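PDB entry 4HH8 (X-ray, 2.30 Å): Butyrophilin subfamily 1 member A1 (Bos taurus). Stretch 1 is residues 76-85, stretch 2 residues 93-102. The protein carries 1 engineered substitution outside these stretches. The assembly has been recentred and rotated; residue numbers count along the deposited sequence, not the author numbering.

Stretch 1, residues 76-85: EYRGRVSLVE
Stretch 2 93-102: VAVRIQEVKA

The two stretches form an antiparallel β-ladder, extended at one end by an arginine that clamps the loop after the second strand. The strand that begins at Val81 runs against strand 93-97, with 149° between N-to-C directions. The register pairs Val81 with Ile97 (CA-CA 4.8 Å), Ser82 with Arg96 (5.2 Å), Leu83 with Val95 (4.7 Å) and Val84 with Ala94 (4.8 Å).

Backbone hydrogen bonds carry the ladder. Ser82 N donates to Arg96 O (3.1 Å) and Arg96 N to Ser82 O (2.8 Å). Val84 N donates to Ala94 O (2.6 Å) and Ala94 N to Val84 O (3.0 Å). Gln98 N adds a bond to Arg80 O (2.8 Å). A water hydrogen-bonds to Ser82 OG (2.7 Å) and donates to Arg96 O (2.9 Å).

Val81, Leu83, Val95 and Ile97 share one face of the sheet. Their branched apolar side chains suit this largely buried side. Val81 (m) places CB 4.2 Å from Val95 CG1; Val95 is t. Leu83 (t, p) brings CD1 4.0 Å from Val93 CB. Ile97 (m, t) sets CG2 4.1 Å from Tyr77 CE1, at the ring edge. On the other face, Val84 (t) meets Ala94, CB to CB 4.0 Å, and Ser82 (p) lies beside Arg96 (t, t, p), whose side chain bends at chi3.

A type II turn from Tyr77 to Arg80, closed by the hydrogen bond from Arg80 N to Tyr77 O (3.0 Å), leads into the first strand. Gly79 adopts phi/psi 82/-5, where a CB would jam against the preceding carbonyl.

Arg80 (p, t, m; chi4 -110°) contributes the largest covered area. Its NH2 donates to Gln98 O (3.0 Å) and weakly to Glu99 O (2.9 Å). Ile97 CG2 and Lys101 CE cover opposite guanidinium faces.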

# COMPACT_ATOMS: atom_id res chain seq x y z
N GLU A 76 14.53 12.58 1.25
CA GLU A 76 13.98 11.24 1.49
C GLU A 76 13.66 10.45 0.21
O GLU A 76 13.30 9.26 0.29
CB GLU A 76 12.71 11.38 2.29
CG GLU A 76 11.97 12.67 1.97
CD GLU A 76 10.53 12.62 2.42
OE1 GLU A 76 9.82 11.71 1.93
OE2 GLU A 76 10.13 13.49 3.26
N TYR A 77 13.74 11.09 -0.95
CA TYR A 77 13.66 10.33 -2.19
C TYR A 77 15.00 10.13 -2.87
O TYR A 77 15.18 9.16 -3.57
CB TYR A 77 12.59 10.90 -3.12
CG TYR A 77 11.22 10.53 -2.59
CD1 TYR A 77 10.75 9.22 -2.71
CD2 TYR A 77 10.43 11.46 -1.90
CE1 TYR A 77 9.51 8.86 -2.20
CE2 TYR A 77 9.20 11.10 -1.37
CZ TYR A 77 8.74 9.81 -1.52
OH TYR A 77 7.51 9.44 -1.03
N ARG A 78 15.95 11.01 -2.60
CA ARG A 78 17.26 10.95 -3.23
C ARG A 78 17.91 9.63 -3.04
O ARG A 78 17.94 9.13 -1.93
CB ARG A 78 18.20 11.96 -2.59
CG ARG A 78 18.43 13.19 -3.40
CD ARG A 78 19.30 14.09 -2.56
NE ARG A 78 18.88 15.47 -2.67
CZ ARG A 78 19.02 16.37 -1.70
NH1 ARG A 78 19.54 16.01 -0.52
NH2 ARG A 78 18.62 17.63 -1.90
N GLY A 79 18.46 9.08 -4.11
CA GLY A 79 19.15 7.80 -4.00
C GLY A 79 18.25 6.57 -4.03
O GLY A 79 18.76 5.45 -4.05
N ARG A 80 16.92 6.75 -4.04
CA ARG A 80 16.01 5.60 -4.20
C ARG A 80 15.05 5.77 -5.39
O ARG A 80 14.15 4.97 -5.59
CB ARG A 80 15.24 5.31 -2.88
CG ARG A 80 14.60 6.53 -2.22
CD ARG A 80 14.08 6.28 -0.76
NE ARG A 80 13.04 5.27 -0.75
CZ ARG A 80 11.75 5.48 -0.51
NH1 ARG A 80 11.27 6.67 -0.13
NH2 ARG A 80 10.95 4.43 -0.59
N VAL A 81 15.26 6.82 -6.19
CA VAL A 81 14.43 7.11 -7.37
C VAL A 81 15.26 7.10 -8.65
O VAL A 81 16.44 7.46 -8.64
CB VAL A 81 13.70 8.48 -7.27
CG1 VAL A 81 12.73 8.50 -6.11
CG2 VAL A 81 14.70 9.64 -7.15
N SER A 82 14.63 6.68 -9.74
CA SER A 82 15.27 6.62 -11.06
C SER A 82 14.23 6.58 -12.15
O SER A 82 13.12 6.12 -11.94
CB SER A 82 16.24 5.43 -11.20
OG SER A 82 15.57 4.18 -11.12
N LEU A 83 14.61 7.04 -13.34
CA LEU A 83 13.73 7.16 -14.46
C LEU A 83 13.72 5.85 -15.17
O LEU A 83 14.79 5.30 -15.45
CB LEU A 83 14.26 8.23 -15.41
CG LEU A 83 13.36 8.63 -16.58
CD1 LEU A 83 12.00 9.12 -16.07
CD2 LEU A 83 14.10 9.66 -17.41
N VAL A 84 12.53 5.32 -15.42
CA VAL A 84 12.36 4.20 -16.35
C VAL A 84 12.06 4.81 -17.74
O VAL A 84 11.13 5.62 -17.89
CB VAL A 84 11.26 3.24 -15.91
CG1 VAL A 84 11.12 2.06 -16.93
CG2 VAL A 84 11.55 2.71 -14.51
N GLU A 85 12.86 4.44 -18.73
CA GLU A 85 12.84 5.13 -20.02
C GLU A 85 13.04 4.21 -21.20
O GLU A 85 13.39 4.68 -22.27
CB GLU A 85 13.91 6.23 -20.03
CG GLU A 85 15.33 5.69 -19.78
CD GLU A 85 16.39 6.77 -19.65
OE1 GLU A 85 16.32 7.82 -20.34
OE2 GLU A 85 17.33 6.56 -18.84
N VAL A 93 7.24 6.84 -19.85
CA VAL A 93 8.31 6.76 -18.85
C VAL A 93 7.70 6.45 -17.50
O VAL A 93 6.50 6.41 -17.35
CB VAL A 93 9.12 8.10 -18.71
CG1 VAL A 93 9.70 8.49 -20.01
CG2 VAL A 93 8.27 9.21 -18.17
N ALA A 94 8.55 6.22 -16.50
CA ALA A 94 8.04 6.01 -15.15
C ALA A 94 9.16 6.39 -14.23
O ALA A 94 10.30 6.47 -14.67
CB ALA A 94 7.64 4.56 -14.94
N VAL A 95 8.82 6.66 -12.97
CA VAL A 95 9.80 6.83 -11.92
C VAL A 95 9.71 5.56 -11.12
O VAL A 95 8.61 5.18 -10.72
CB VAL A 95 9.50 8.07 -11.04
CG1 VAL A 95 10.34 8.06 -9.74
CG2 VAL A 95 9.87 9.31 -11.80
N ARG A 96 10.85 4.89 -10.95
CA ARG A 96 10.99 3.75 -10.08
C ARG A 96 11.35 4.24 -8.66
O ARG A 96 12.34 4.96 -8.48
CB ARG A 96 12.05 2.79 -10.60
CG ARG A 96 12.04 1.44 -9.84
CD ARG A 96 12.93 0.35 -10.46
NE ARG A 96 14.33 0.75 -10.55
CZ ARG A 96 15.38 0.06 -10.07
NH1 ARG A 96 15.21 -1.11 -9.45
NH2 ARG A 96 16.62 0.55 -10.23
N ILE A 97 10.51 3.89 -7.69
CA ILE A 97 10.82 4.16 -6.30
C ILE A 97 11.21 2.86 -5.64
O ILE A 97 10.43 1.92 -5.61
CB ILE A 97 9.66 4.81 -5.54
CG1 ILE A 97 9.12 6.00 -6.32
CG2 ILE A 97 10.15 5.27 -4.12
CD1 ILE A 97 7.92 6.65 -5.68
N GLN A 98 12.43 2.79 -5.13
CA GLN A 98 12.94 1.57 -4.51
C GLN A 98 12.58 1.50 -3.06
O GLN A 98 12.43 2.54 -2.40
CB GLN A 98 14.45 1.49 -4.63
CG GLN A 98 14.90 1.33 -6.07
CD GLN A 98 16.40 1.22 -6.19
OE1 GLN A 98 17.16 1.80 -5.38
NE2 GLN A 98 16.86 0.47 -7.19
N GLU A 99 12.44 0.26 -2.58
CA GLU A 99 12.19 -0.00 -1.18
C GLU A 99 11.01 0.81 -0.65
O GLU A 99 11.16 1.66 0.26
CB GLU A 99 13.47 0.20 -0.36
CG GLU A 99 14.15 -1.15 -0.06
CD GLU A 99 15.62 -1.21 -0.50
OE1 GLU A 99 16.48 -0.61 0.20
OE2 GLU A 99 15.93 -1.86 -1.54
N VAL A 100 9.83 0.53 -1.22
CA VAL A 100 8.61 1.25 -0.86
C VAL A 100 8.30 1.11 0.62
O VAL A 100 8.44 0.03 1.18
CB VAL A 100 7.43 0.79 -1.74
CG1 VAL A 100 6.08 1.07 -1.06
CG2 VAL A 100 7.53 1.46 -3.09
N LYS A 101 7.96 2.22 1.27
CA LYS A 101 7.41 2.19 2.63
C LYS A 101 6.00 2.76 2.70
O LYS A 101 5.52 3.40 1.77
CB LYS A 101 8.31 2.88 3.68
CG LYS A 101 9.20 4.02 3.24
CD LYS A 101 10.40 4.10 4.28
CE LYS A 101 11.52 5.02 3.86
NZ LYS A 101 11.17 6.49 3.96
N ALA A 102 5.35 2.52 3.84
CA ALA A 102 4.01 3.04 4.13
C ALA A 102 3.84 4.55 3.88
O ALA A 102 2.82 4.99 3.36
CB ALA A 102 3.61 2.69 5.56
O HOH W 1 15.00 3.72 -8.50